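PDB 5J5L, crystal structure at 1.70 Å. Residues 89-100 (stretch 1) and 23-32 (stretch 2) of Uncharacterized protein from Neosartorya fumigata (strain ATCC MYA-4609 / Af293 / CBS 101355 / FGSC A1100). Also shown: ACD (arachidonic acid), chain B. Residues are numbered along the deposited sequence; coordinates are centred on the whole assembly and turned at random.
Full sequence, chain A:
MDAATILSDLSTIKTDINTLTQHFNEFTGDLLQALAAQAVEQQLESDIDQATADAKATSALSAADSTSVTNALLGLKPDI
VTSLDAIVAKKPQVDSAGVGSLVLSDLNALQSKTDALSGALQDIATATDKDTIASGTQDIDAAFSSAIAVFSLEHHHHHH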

# COMPACT_ATOMS: atom_id res chain seq x y z
N ALA A 89 4.28 -8.27 13.93
CA ALA A 89 4.20 -8.40 15.39
C ALA A 89 3.19 -9.46 15.82
O ALA A 89 3.30 -10.01 16.94
CB ALA A 89 3.83 -7.05 16.01
N LYS A 90 2.23 -9.75 14.96
CA LYS A 90 1.21 -10.75 15.23
C LYS A 90 1.48 -12.08 14.53
O LYS A 90 0.57 -12.90 14.39
CB LYS A 90 -0.15 -10.21 14.81
CG LYS A 90 -0.64 -9.05 15.65
CD LYS A 90 -1.07 -9.48 17.05
CE LYS A 90 -1.71 -8.36 17.84
NZ LYS A 90 -0.77 -7.25 18.15
N LYS A 91 2.72 -12.31 14.09
CA LYS A 91 3.04 -13.63 13.51
C LYS A 91 2.61 -14.82 14.38
O LYS A 91 2.08 -15.81 13.86
CB LYS A 91 4.52 -13.77 13.11
CG LYS A 91 4.79 -15.08 12.37
CD LYS A 91 6.14 -15.17 11.70
CE LYS A 91 6.23 -16.40 10.81
NZ LYS A 91 6.18 -17.68 11.56
N PRO A 92 2.85 -14.76 15.72
CA PRO A 92 2.38 -15.90 16.53
C PRO A 92 0.88 -16.20 16.39
O PRO A 92 0.49 -17.36 16.38
CB PRO A 92 2.71 -15.47 17.96
CG PRO A 92 3.79 -14.47 17.82
CD PRO A 92 3.52 -13.75 16.54
N GLN A 93 0.07 -15.14 16.31
CA GLN A 93 -1.38 -15.25 16.18
C GLN A 93 -1.76 -15.73 14.79
O GLN A 93 -2.70 -16.49 14.62
CB GLN A 93 -2.06 -13.91 16.46
CG GLN A 93 -2.07 -13.47 17.92
CD GLN A 93 -0.71 -13.13 18.51
OE1 GLN A 93 0.19 -12.63 17.85
NE2 GLN A 93 -0.56 -13.43 19.79
N VAL A 94 -1.04 -15.26 13.79
CA VAL A 94 -1.24 -15.72 12.43
C VAL A 94 -0.94 -17.23 12.35
O VAL A 94 -1.69 -17.97 11.73
CB VAL A 94 -0.32 -14.95 11.46
CG1 VAL A 94 -0.31 -15.60 10.08
CG2 VAL A 94 -0.76 -13.50 11.36
N ASP A 95 0.14 -17.67 12.98
CA ASP A 95 0.54 -19.08 12.96
C ASP A 95 -0.48 -19.95 13.68
O ASP A 95 -0.80 -21.04 13.22
CB ASP A 95 1.91 -19.28 13.62
CG ASP A 95 3.05 -18.67 12.81
OD1 ASP A 95 2.88 -18.48 11.59
OD2 ASP A 95 4.11 -18.40 13.41
N SER A 96 -0.99 -19.45 14.80
CA SER A 96 -1.96 -20.20 15.58
C SER A 96 -3.30 -20.30 14.85
O SER A 96 -3.99 -21.31 14.96
CB SER A 96 -2.11 -19.63 17.00
OG SER A 96 -2.84 -18.42 17.00
N ALA A 97 -3.64 -19.27 14.07
CA ALA A 97 -4.84 -19.29 13.24
C ALA A 97 -4.64 -20.14 11.98
O ALA A 97 -5.60 -20.62 11.41
CB ALA A 97 -5.26 -17.88 12.87
N GLY A 98 -3.38 -20.33 11.58
CA GLY A 98 -3.06 -21.16 10.42
C GLY A 98 -3.21 -20.41 9.10
O GLY A 98 -3.37 -21.04 8.05
N VAL A 99 -3.18 -19.08 9.15
CA VAL A 99 -3.45 -18.27 7.95
C VAL A 99 -2.23 -17.56 7.37
O VAL A 99 -2.37 -16.55 6.69
CB VAL A 99 -4.61 -17.26 8.16
CG1 VAL A 99 -5.90 -18.00 8.48
CG2 VAL A 99 -4.26 -16.20 9.21
N GLY A 100 -1.05 -18.10 7.61
CA GLY A 100 0.19 -17.53 7.07
C GLY A 100 0.17 -17.42 5.54
O GLY A 100 0.66 -16.43 4.99
C1 ACD B . -6.10 -9.57 11.32
C2 ACD B . -5.46 -10.11 10.07
C3 ACD B . -4.64 -11.34 10.39
C4 ACD B . -4.26 -12.08 9.11
C5 ACD B . -5.49 -12.38 8.28
C6 ACD B . -5.69 -11.96 7.02
C7 ACD B . -4.68 -11.19 6.21
C8 ACD B . -5.04 -9.71 6.08
C9 ACD B . -4.13 -8.73 6.06
C10 ACD B . -2.63 -8.91 6.21
C11 ACD B . -1.94 -8.91 4.87
C12 ACD B . -1.06 -8.00 4.43
C13 ACD B . -0.59 -6.75 5.15
C14 ACD B . -1.57 -5.66 4.75
C15 ACD B . -1.24 -4.37 4.61
C16 ACD B . 0.15 -3.83 4.82
C17 ACD B . 0.27 -2.48 4.14
C18 ACD B . 0.22 -2.59 2.62
C19 ACD B . 0.50 -1.26 1.97
C20 ACD B . -0.11 -1.12 0.59
O1 ACD B . -5.43 -8.75 11.95
O2 ACD B . -7.25 -9.93 11.67
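Stretch 2, residues 23-32: HFNEFTGDLL

No direct hydrogen bond joins these two segments; the polar link between them runs through water, and the rest is packing. The case illustrates how a loop between two helices can settle on a helix by fitting one aromatic ring and one glycine to its surface. Stretch 2 comes out of a helix that began earlier in the chain, passes through an extended Phe27 (phi/psi -65/128) and a glycine with positive phi, and re-enters a helix at Leu31. Its course follows that of the 91-97 helix: Phe24 lies nearest Lys90, Phe27 reaches Gln93, Val94 and Ala97, and Leu31 meets Val99.

Phe27 points toward the helix and presents its ring edge to Ala97 CB, 4.2 Å from Phe27 CZ, and to Val94 N, 3.6 Å from Phe27 CE2; Val94 CG2 also packs 3.9 Å from Phe27 CE2. Arachidonic acid C1 lies over one face of the ring. At Gly29 the backbones come close: Gly29 CA is 4.5 Å from Gln93 CA and 3.7 Å from Gln93 O. A CB here would crowd Ser96 OG, and the backbone angles themselves call for glycine. Ala97 CB lies 3.2 Å from Gly29 O. Farther on, Leu31 CD1 rests 3.7 Å from Val99 CG1. At the other end, Lys90 CE lies 3.3 Å from Phe24 O, while Lys90 NZ donates to two waters that in turn donate to Asn25 OD1 and Asn25 O.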

# COMPACT_ATOMS: atom_id res chain seq x y z
N HIS A 23 -6.93 -3.26 12.73
CA HIS A 23 -7.27 -4.68 12.77
C HIS A 23 -6.11 -5.51 13.30
O HIS A 23 -6.29 -6.34 14.20
CB HIS A 23 -7.69 -5.22 11.41
CG HIS A 23 -9.09 -4.85 11.03
ND1 HIS A 23 -10.16 -5.68 11.29
CD2 HIS A 23 -9.59 -3.76 10.42
CE1 HIS A 23 -11.27 -5.09 10.87
NE2 HIS A 23 -10.95 -3.93 10.33
N PHE A 24 -4.91 -5.27 12.76
CA PHE A 24 -3.74 -6.06 13.16
C PHE A 24 -3.47 -5.95 14.65
O PHE A 24 -3.24 -6.96 15.31
CB PHE A 24 -2.47 -5.65 12.42
CG PHE A 24 -2.56 -5.77 10.91
CD1 PHE A 24 -3.42 -6.67 10.31
CD2 PHE A 24 -1.78 -4.97 10.12
CE1 PHE A 24 -3.50 -6.77 8.93
CE2 PHE A 24 -1.85 -5.07 8.75
CZ PHE A 24 -2.72 -5.96 8.15
N ASN A 25 -3.55 -4.74 15.18
CA ASN A 25 -3.24 -4.50 16.59
C ASN A 25 -4.24 -5.15 17.56
O ASN A 25 -3.88 -5.45 18.70
CB ASN A 25 -3.13 -3.00 16.85
CG ASN A 25 -1.89 -2.39 16.21
OD1 ASN A 25 -0.87 -3.06 16.06
ND2 ASN A 25 -1.96 -1.12 15.88
N GLU A 26 -5.45 -5.42 17.07
CA GLU A 26 -6.47 -6.14 17.83
C GLU A 26 -6.49 -7.66 17.62
O GLU A 26 -7.24 -8.34 18.32
CB GLU A 26 -7.87 -5.63 17.48
CG GLU A 26 -8.18 -4.22 17.91
CD GLU A 26 -9.49 -3.71 17.32
OE1 GLU A 26 -10.18 -4.48 16.59
OE2 GLU A 26 -9.82 -2.53 17.56
N PHE A 27 -5.71 -8.19 16.68
CA PHE A 27 -5.81 -9.59 16.28
C PHE A 27 -5.40 -10.53 17.42
O PHE A 27 -4.32 -10.37 18.01
CB PHE A 27 -4.93 -9.85 15.06
CG PHE A 27 -5.07 -11.24 14.46
CD1 PHE A 27 -6.31 -11.79 14.20
CD2 PHE A 27 -3.93 -11.94 14.07
CE1 PHE A 27 -6.41 -13.04 13.63
CE2 PHE A 27 -4.04 -13.20 13.51
CZ PHE A 27 -5.28 -13.75 13.28
N THR A 28 -6.27 -11.49 17.72
CA THR A 28 -6.01 -12.49 18.76
C THR A 28 -5.80 -13.91 18.22
O THR A 28 -5.57 -14.84 19.01
CB THR A 28 -7.17 -12.56 19.78
OG1 THR A 28 -8.34 -13.09 19.14
CG2 THR A 28 -7.47 -11.19 20.34
N GLY A 29 -5.88 -14.08 16.90
CA GLY A 29 -5.87 -15.41 16.27
C GLY A 29 -7.24 -15.87 15.79
O GLY A 29 -7.37 -16.88 15.10
N ASP A 30 -8.28 -15.13 16.16
CA ASP A 30 -9.65 -15.51 15.86
C ASP A 30 -9.90 -15.41 14.36
O ASP A 30 -9.54 -14.42 13.74
CB ASP A 30 -10.61 -14.61 16.62
CG ASP A 30 -12.06 -14.88 16.29
OD1 ASP A 30 -12.68 -15.73 16.96
OD2 ASP A 30 -12.58 -14.21 15.38
N LEU A 31 -10.56 -16.41 13.78
CA LEU A 31 -10.70 -16.47 12.32
C LEU A 31 -11.70 -15.44 11.76
O LEU A 31 -11.55 -14.97 10.63
CB LEU A 31 -11.06 -17.91 11.90
CG LEU A 31 -10.53 -18.44 10.57
CD1 LEU A 31 -9.02 -18.20 10.43
CD2 LEU A 31 -10.86 -19.91 10.42
N LEU A 32 -12.72 -15.08 12.55
CA LEU A 32 -13.65 -14.02 12.15
C LEU A 32 -12.94 -12.67 12.09
O LEU A 32 -13.23 -11.85 11.22
CB LEU A 32 -14.86 -13.92 13.09
CG LEU A 32 -16.03 -14.89 12.92
CD1 LEU A 32 -17.08 -14.61 13.98
CD2 LEU A 32 -16.63 -14.75 11.53
O HOH W 1 0.36 -5.62 16.07
O HOH W 2 -1.21 -5.06 19.92